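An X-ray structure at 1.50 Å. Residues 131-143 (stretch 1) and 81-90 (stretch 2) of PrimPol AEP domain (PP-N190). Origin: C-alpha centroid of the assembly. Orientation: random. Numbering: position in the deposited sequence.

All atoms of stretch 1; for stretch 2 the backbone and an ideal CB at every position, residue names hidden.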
ATOM      1  N   SER A 131       5.843  -5.904 -14.860  1.00 19.69           N
ATOM      2  CA  SER A 131       4.624  -5.784 -15.650  1.00 16.92           C
ATOM      3  C   SER A 131       3.418  -6.005 -14.751  1.00 19.93           C
ATOM      4  O   SER A 131       3.536  -6.634 -13.694  1.00 20.81           O
ATOM      5  CB  SER A 131       4.603  -6.800 -16.804  1.00 21.04           C
ATOM      6  OG  SER A 131       5.808  -6.749 -17.558  1.00 27.71           O
ATOM      7  N   PRO A 132       2.243  -5.500 -15.140  1.00 19.61           N
ATOM      8  CA  PRO A 132       1.043  -5.749 -14.337  1.00 17.48           C
ATOM      9  C   PRO A 132       0.731  -7.234 -14.290  1.00 15.14           C
ATOM     10  O   PRO A 132       0.951  -7.957 -15.259  1.00 19.30           O
ATOM     11  CB  PRO A 132      -0.052  -4.972 -15.077  1.00 20.29           C
ATOM     12  CG  PRO A 132       0.679  -3.974 -15.928  1.00 20.50           C
ATOM     13  CD  PRO A 132       1.936  -4.688 -16.330  1.00 22.44           C
ATOM     14  N   VAL A 133       0.211  -7.682 -13.154  1.00 14.48           N
ATOM     15  CA  VAL A 133      -0.095  -9.090 -12.910  1.00 15.10           C
ATOM     16  C   VAL A 133      -1.608  -9.269 -12.894  1.00 15.79           C
ATOM     17  O   VAL A 133      -2.316  -8.523 -12.210  1.00 15.57           O
ATOM     18  CB  VAL A 133       0.542  -9.563 -11.589  1.00 16.79           C
ATOM     19  CG1 VAL A 133       0.227 -11.027 -11.292  1.00 16.74           C
ATOM     20  CG2 VAL A 133       2.056  -9.353 -11.649  1.00 18.41           C
ATOM     21  N   ASP A 134      -2.104 -10.251 -13.645  1.00 16.29           N
ATOM     22  CA  ASP A 134      -3.532 -10.557 -13.645  1.00 17.21           C
ATOM     23  C   ASP A 134      -3.988 -10.957 -12.248  1.00 19.10           C
ATOM     24  O   ASP A 134      -3.209 -11.471 -11.440  1.00 18.07           O
ATOM     25  CB  ASP A 134      -3.855 -11.699 -14.625  1.00 17.77           C
ATOM     26  CG  ASP A 134      -3.743 -11.282 -16.098  1.00 21.05           C
ATOM     27  OD1 ASP A 134      -3.654 -10.064 -16.402  1.00 21.53           O
ATOM     28  OD2 ASP A 134      -3.754 -12.186 -16.964  1.00 24.67           O
ATOM     29  N   VAL A 135      -5.283 -10.747 -11.978  1.00 17.14           N
ATOM     30  CA  VAL A 135      -5.803 -10.944 -10.622  1.00 17.55           C
ATOM     31  C   VAL A 135      -5.604 -12.371 -10.111  1.00 21.11           C
ATOM     32  O   VAL A 135      -5.156 -12.532  -8.964  1.00 20.07           O
ATOM     33  CB  VAL A 135      -7.264 -10.472 -10.544  1.00 17.05           C
ATOM     34  CG1 VAL A 135      -7.899 -10.902  -9.233  1.00 19.64           C
ATOM     35  CG2 VAL A 135      -7.309  -8.957 -10.675  1.00 19.67           C
ATOM     36  N   PRO A 136      -5.916 -13.431 -10.875  1.00 20.22           N
ATOM     37  CA  PRO A 136      -5.719 -14.787 -10.317  1.00 21.19           C
ATOM     38  C   PRO A 136      -4.281 -15.070  -9.893  1.00 20.59           C
ATOM     39  O   PRO A 136      -4.053 -15.551  -8.770  1.00 20.00           O
ATOM     40  CB  PRO A 136      -6.188 -15.691 -11.465  1.00 21.03           C
ATOM     41  CG  PRO A 136      -7.208 -14.886 -12.162  1.00 21.56           C
ATOM     42  CD  PRO A 136      -6.656 -13.485 -12.148  1.00 19.09           C
ATOM     43  N   ALA A 137      -3.301 -14.764 -10.755  1.00 19.10           N
ATOM     44  CA  ALA A 137      -1.895 -14.929 -10.393  1.00 17.95           C
ATOM     45  C   ALA A 137      -1.528 -14.060  -9.196  1.00 17.14           C
ATOM     46  O   ALA A 137      -0.878 -14.524  -8.251  1.00 19.30           O
ATOM     47  CB  ALA A 137      -1.003 -14.590 -11.585  1.00 20.21           C
ATOM     48  N   TRP A 138      -1.936 -12.788  -9.222  1.00 16.52           N
ATOM     49  CA  TRP A 138      -1.646 -11.897  -8.102  1.00 15.82           C
ATOM     50  C   TRP A 138      -2.216 -12.448  -6.803  1.00 16.73           C
ATOM     51  O   TRP A 138      -1.544 -12.430  -5.763  1.00 17.02           O
ATOM     52  CB  TRP A 138      -2.202 -10.494  -8.375  1.00 15.43           C
ATOM     53  CG  TRP A 138      -1.947  -9.566  -7.237  1.00 14.67           C
ATOM     54  CD1 TRP A 138      -0.839  -8.786  -7.052  1.00 14.11           C
ATOM     55  CD2 TRP A 138      -2.791  -9.341  -6.093  1.00 14.64           C
ATOM     56  NE1 TRP A 138      -0.942  -8.091  -5.869  1.00 14.62           N
ATOM     57  CE2 TRP A 138      -2.132  -8.408  -5.265  1.00 15.84           C
ATOM     58  CE3 TRP A 138      -4.038  -9.837  -5.690  1.00 15.09           C
ATOM     59  CZ2 TRP A 138      -2.675  -7.961  -4.058  1.00 13.95           C
ATOM     60  CZ3 TRP A 138      -4.580  -9.391  -4.484  1.00 14.94           C
ATOM     61  CH2 TRP A 138      -3.896  -8.462  -3.686  1.00 14.38           C
ATOM     62  N   THR A 139      -3.461 -12.936  -6.841  1.00 16.55           N
ATOM     63  CA  THR A 139      -4.115 -13.397  -5.621  1.00 16.80           C
ATOM     64  C   THR A 139      -3.321 -14.523  -4.978  1.00 17.69           C
ATOM     65  O   THR A 139      -3.157 -14.559  -3.750  1.00 19.78           O
ATOM     66  CB  THR A 139      -5.551 -13.854  -5.920  1.00 17.40           C
ATOM     67  OG1 THR A 139      -6.326 -12.751  -6.412  1.00 20.06           O
ATOM     68  CG2 THR A 139      -6.217 -14.410  -4.670  1.00 23.63           C
ATOM     69  N   GLU A 140      -2.788 -15.429  -5.801  1.00 17.69           N
ATOM     70  CA  GLU A 140      -2.000 -16.541  -5.281  1.00 20.14           C
ATOM     71  C   GLU A 140      -0.674 -16.063  -4.703  1.00 18.48           C
ATOM     72  O   GLU A 140      -0.277 -16.501  -3.618  1.00 20.76           O
ATOM     73  CB  GLU A 140      -1.765 -17.576  -6.380  1.00 22.19           C
ATOM     74  CG  GLU A 140      -0.870 -18.743  -5.951  1.00 23.49           C
ATOM     75  CD  GLU A 140      -1.544 -19.693  -4.963  1.00 30.72           C
ATOM     76  OE1 GLU A 140      -2.751 -19.508  -4.673  1.00 31.25           O
ATOM     77  OE2 GLU A 140      -0.867 -20.634  -4.483  1.00 36.55           O
ATOM     78  N   LEU A 141       0.015 -15.156  -5.404  1.00 17.07           N
ATOM     79  CA  LEU A 141       1.266 -14.604  -4.890  1.00 16.57           C
ATOM     80  C   LEU A 141       1.052 -13.887  -3.566  1.00 21.86           C
ATOM     81  O   LEU A 141       1.854 -14.031  -2.634  1.00 20.13           O
ATOM     82  CB  LEU A 141       1.874 -13.638  -5.906  1.00 19.24           C
ATOM     83  CG  LEU A 141       2.500 -14.232  -7.165  1.00 19.13           C
ATOM     84  CD1 LEU A 141       2.784 -13.147  -8.200  1.00 20.52           C
ATOM     85  CD2 LEU A 141       3.764 -15.009  -6.832  1.00 25.54           C
ATOM     86  N   GLN A 142      -0.017 -13.090  -3.473  1.00 15.83           N
ATOM     87  CA  GLN A 142      -0.262 -12.317  -2.260  1.00 15.47           C
ATOM     88  C   GLN A 142      -0.579 -13.236  -1.090  1.00 17.64           C
ATOM     89  O   GLN A 142      -0.118 -13.003   0.036  1.00 19.69           O
ATOM     90  CB  GLN A 142      -1.399 -11.317  -2.505  1.00 15.13           C
ATOM     91  CG  GLN A 142      -1.739 -10.397  -1.330  1.00 14.80           C
ATOM     92  CD  GLN A 142      -0.898  -9.129  -1.302  1.00 16.53           C
ATOM     93  OE1 GLN A 142       0.207  -9.088  -1.826  1.00 15.42           O
ATOM     94  NE2 GLN A 142      -1.434  -8.082  -0.689  1.00 15.64           N
ATOM     95  N   ALA A 143      -1.344 -14.299  -1.343  1.00 16.67           N
ATOM     96  CA  ALA A 143      -1.660 -15.252  -0.286  1.00 18.26           C
ATOM     97  C   ALA A 143      -0.407 -15.970   0.192  1.00 20.33           C
ATOM     98  O   ALA A 143      -0.217 -16.167   1.401  1.00 18.50           O
ATOM     99  CB  ALA A 143      -2.702 -16.255  -0.779  1.00 17.99           C
ATOM    100  N   UNK A  81     -13.747  -4.880 -10.105  1.00 17.84           N
ATOM    101  CA  UNK A  81     -13.268  -3.862 -11.029  1.00 17.62           C
ATOM    102  C   UNK A  81     -11.761  -3.903 -11.240  1.00 17.87           C
ATOM    103  O   UNK A  81     -11.267  -3.183 -12.114  1.00 20.72           O
ATOM    104  CB  UNK A  81     -13.673  -2.476 -10.522  1.00 17.62           C
ATOM    105  N   UNK A  82     -11.020  -4.689 -10.463  1.00 16.35           N
ATOM    106  CA  UNK A  82      -9.564  -4.716 -10.582  1.00 15.79           C
ATOM    107  C   UNK A  82      -9.180  -5.669 -11.701  1.00 16.26           C
ATOM    108  O   UNK A  82      -9.596  -6.833 -11.706  1.00 18.06           O
ATOM    109  CB  UNK A  82      -8.907  -5.132  -9.264  1.00 15.79           C
ATOM    110  N   UNK A  83      -8.388  -5.177 -12.661  1.00 17.69           N
ATOM    111  CA  UNK A  83      -7.958  -6.007 -13.778  1.00 16.45           C
ATOM    112  C   UNK A  83      -6.494  -6.407 -13.703  1.00 16.03           C
ATOM    113  O   UNK A  83      -6.090  -7.341 -14.402  1.00 17.56           O
ATOM    114  CB  UNK A  83      -8.215  -5.272 -15.095  1.00 16.45           C
ATOM    115  N   UNK A  84      -5.700  -5.736 -12.876  1.00 15.37           N
ATOM    116  CA  UNK A  84      -4.302  -6.093 -12.687  1.00 14.92           C
ATOM    117  C   UNK A  84      -3.787  -5.357 -11.467  1.00 14.23           C
ATOM    118  O   UNK A  84      -4.368  -4.359 -11.039  1.00 14.20           O
ATOM    119  CB  UNK A  84      -3.466  -5.762 -13.925  1.00 14.92           C
ATOM    120  N   UNK A  85      -2.706  -5.886 -10.896  1.00 14.49           N
ATOM    121  CA  UNK A  85      -2.035  -5.307  -9.737  1.00 14.02           C
ATOM    122  C   UNK A  85      -0.537  -5.322 -10.024  1.00 13.74           C
ATOM    123  O   UNK A  85      -0.015  -6.302 -10.571  1.00 14.24           O
ATOM    124  CB  UNK A  85      -2.367  -6.070  -8.453  1.00 14.02           C
ATOM    125  N   UNK A  86       0.153  -4.227  -9.683  1.00 13.52           N
ATOM    126  CA  UNK A  86       1.557  -4.063 -10.048  1.00 12.31           C
ATOM    127  C   UNK A  86       2.542  -4.496  -8.967  1.00 13.67           C
ATOM    128  O   UNK A  86       3.753  -4.472  -9.217  1.00 14.23           O
ATOM    129  CB  UNK A  86       1.819  -2.598 -10.402  1.00 12.31           C
ATOM    130  N   UNK A  87       2.068  -4.873  -7.782  1.00 13.98           N
ATOM    131  CA  UNK A  87       2.942  -5.207  -6.666  1.00 13.36           C
ATOM    132  C   UNK A  87       2.218  -6.176  -5.743  1.00 12.97           C
ATOM    133  O   UNK A  87       0.989  -6.181  -5.688  1.00 14.03           O
ATOM    134  CB  UNK A  87       3.373  -3.950  -5.908  1.00 13.36           C
ATOM    135  N   UNK A  88       2.979  -6.989  -5.012  1.00 12.83           N
ATOM    136  CA  UNK A  88       2.461  -7.611  -3.799  1.00 14.99           C
ATOM    137  C   UNK A  88       2.996  -6.806  -2.619  1.00 12.73           C
ATOM    138  O   UNK A  88       3.978  -6.063  -2.736  1.00 13.56           O
ATOM    139  CB  UNK A  88       2.861  -9.085  -3.702  1.00 14.99           C
ATOM    140  N   UNK A  89       2.345  -6.946  -1.466  1.00 13.13           N
ATOM    141  CA  UNK A  89       2.627  -6.059  -0.343  1.00 12.69           C
ATOM    142  C   UNK A  89       2.022  -6.641   0.926  1.00 14.36           C
ATOM    143  O   UNK A  89       1.080  -7.441   0.874  1.00 15.36           O
ATOM    144  CB  UNK A  89       2.084  -4.653  -0.605  1.00 12.69           C
ATOM    145  N   UNK A  90       2.557  -6.218   2.069  1.00 16.18           N
ATOM    146  CA  UNK A  90       1.978  -6.670   3.323  1.00 16.25           C
ATOM    147  C   UNK A  90       2.570  -5.955   4.516  1.00 16.52           C
ATOM    148  O   UNK A  90       3.440  -5.090   4.390  1.00 15.84           O
ATOM    149  CB  UNK A  90       2.170  -8.180   3.479  1.00 16.25           C
TER

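Position 81 lies beyond the reach of stretch 1, so nothing visible selects a side chain; it is Glu81, which makes no contact here. At 82 the CA-to-CB bond points toward stretch 1, and the ideal CB sits 4.4 Å from Val135 CG2. A methyl neighbour favours an aliphatic residue. Ile82 fits: its CG2 lies 4.0 Å from Val135 CG2, while the end of its longer branch leads away.

Position 83 points its CB away from stretch 1, leaving the choice open. Thr83 contributes through its backbone: one water donates to Thr83 O and accepts from Val135 N, and a second donates to both Thr83 O and Asp134 OD1.

At 84 CB points sideways, 3.4 Å from Val133 O and 3.7 Å from Pro132 CB. So close to a carbonyl, a small residue such as alanine, serine or threonine is plausible. Ser84 has its OG 3.7 Å from Pro132 CB, and its CA makes a CA-H...O contact of 3.2 Å with Val133 O.

Position 85 pairs with Val133 in an antiparallel bridge, its extended backbone suiting beta-branched residues. The ideal CB is only 3.4 Å from Trp138 CD1, so the side chain must lie against the indole; a compact aliphatic group would do. Val85 bonds through its N to Val133 O (3.0 Å) and through its O to Val133 N (2.9 Å). Its CB stands 3.5 Å from the centroid of the Trp138 five-membered ring, a CH-pi contact over the face.

At 86 the chain turns a corner, CB sideways. Asparagine, aspartate or serine would suit such a turn. In Asn86 the side-chain end comes nearer, placing OD1 3.3 Å from Pro132 CA.

Position 87 directs CB away. Ala87 offers its carbonyl: Trp138 NE1 donates to Ala87 O at 2.7 Å, near the plane of the indole.

At 88 the ideal CB is 3.3 Å from Gln142 OE1. Valine, isoleucine or leucine could exploit the nearby apolar surface. Ile88 brings CG2 to 3.9 Å from both Leu141 CB and Trp138 CD1.

Position 89 has CB sideways, 4.9 Å from Gln142 NE2, with room for a long or aromatic side chain to reach back. Phe89 does so: CE1 meets Trp138 CZ2 at 3.8 Å, and Gln142 NE2 lies over one ring face, 3.5 Å from Phe89 CE2. Its backbone N donates to Gln142 OE1 (3.0 Å).

Position 90 is fully extended, a conformation glycine adopts readily; Gly90 makes no contact with stretch 1.

Stretch 2 (81-90) EITSVNAIFG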
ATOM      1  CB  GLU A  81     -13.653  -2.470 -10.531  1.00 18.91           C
ATOM      2  CG  GLU A  81     -15.135  -2.186 -10.510  1.00 20.44           C
ATOM      3  CD  GLU A  81     -15.439  -0.882  -9.803  1.00 31.65           C
ATOM      4  OE1 GLU A  81     -15.463  -0.872  -8.559  1.00 32.18           O
ATOM      5  OE2 GLU A  81     -15.605   0.145 -10.489  1.00 37.48           O
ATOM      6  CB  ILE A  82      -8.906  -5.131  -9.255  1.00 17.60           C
ATOM      7  CG1 ILE A  82      -9.261  -4.143  -8.143  1.00 18.11           C
ATOM      8  CG2 ILE A  82      -7.391  -5.194  -9.410  1.00 14.88           C
ATOM      9  CD1 ILE A  82      -8.814  -2.708  -8.417  1.00 17.97           C
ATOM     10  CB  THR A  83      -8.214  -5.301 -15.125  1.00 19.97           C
ATOM     11  OG1 THR A  83      -7.633  -3.991 -15.120  1.00 25.32           O
ATOM     12  CG2 THR A  83      -9.719  -5.174 -15.399  1.00 24.26           C
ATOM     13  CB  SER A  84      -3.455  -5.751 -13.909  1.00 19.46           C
ATOM     14  OG  SER A  84      -3.574  -4.379 -14.202  1.00 19.90           O
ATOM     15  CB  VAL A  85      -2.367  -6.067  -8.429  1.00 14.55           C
ATOM     16  CG1 VAL A  85      -1.937  -5.259  -7.213  1.00 15.51           C
ATOM     17  CG2 VAL A  85      -3.860  -6.379  -8.326  1.00 15.98           C
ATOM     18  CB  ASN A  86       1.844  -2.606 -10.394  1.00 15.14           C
ATOM     19  CG  ASN A  86       1.170  -2.180 -11.659  1.00 13.70           C
ATOM     20  OD1 ASN A  86       0.729  -3.026 -12.439  1.00 16.11           O
ATOM     21  ND2 ASN A  86       1.084  -0.869 -11.882  1.00 13.49           N
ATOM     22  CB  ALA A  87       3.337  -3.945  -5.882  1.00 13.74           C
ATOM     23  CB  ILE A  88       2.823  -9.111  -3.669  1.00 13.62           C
ATOM     24  CG1 ILE A  88       4.339  -9.316  -3.794  1.00 13.60           C
ATOM     25  CG2 ILE A  88       2.015  -9.938  -4.681  1.00 15.12           C
ATOM     26  CD1 ILE A  88       4.772 -10.763  -3.598  1.00 16.37           C
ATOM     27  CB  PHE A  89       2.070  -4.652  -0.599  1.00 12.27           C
ATOM     28  CG  PHE A  89       0.632  -4.644  -1.062  1.00 12.39           C
ATOM     29  CD1 PHE A  89       0.328  -4.723  -2.416  1.00 12.36           C
ATOM     30  CD2 PHE A  89      -0.405  -4.567  -0.150  1.00 12.60           C
ATOM     31  CE1 PHE A  89      -0.983  -4.730  -2.852  1.00 16.18           C
ATOM     32  CE2 PHE A  89      -1.719  -4.567  -0.576  1.00 15.33           C
ATOM     33  CZ  PHE A  89      -2.011  -4.646  -1.933  1.00 17.69           C
TER
HETATM   34  O   HOH W   1      -6.950  -9.827 -14.025  1.00 18.72           O
HETATM   35  O   HOH W   2      -5.487  -7.990 -17.060  1.00 22.02           O
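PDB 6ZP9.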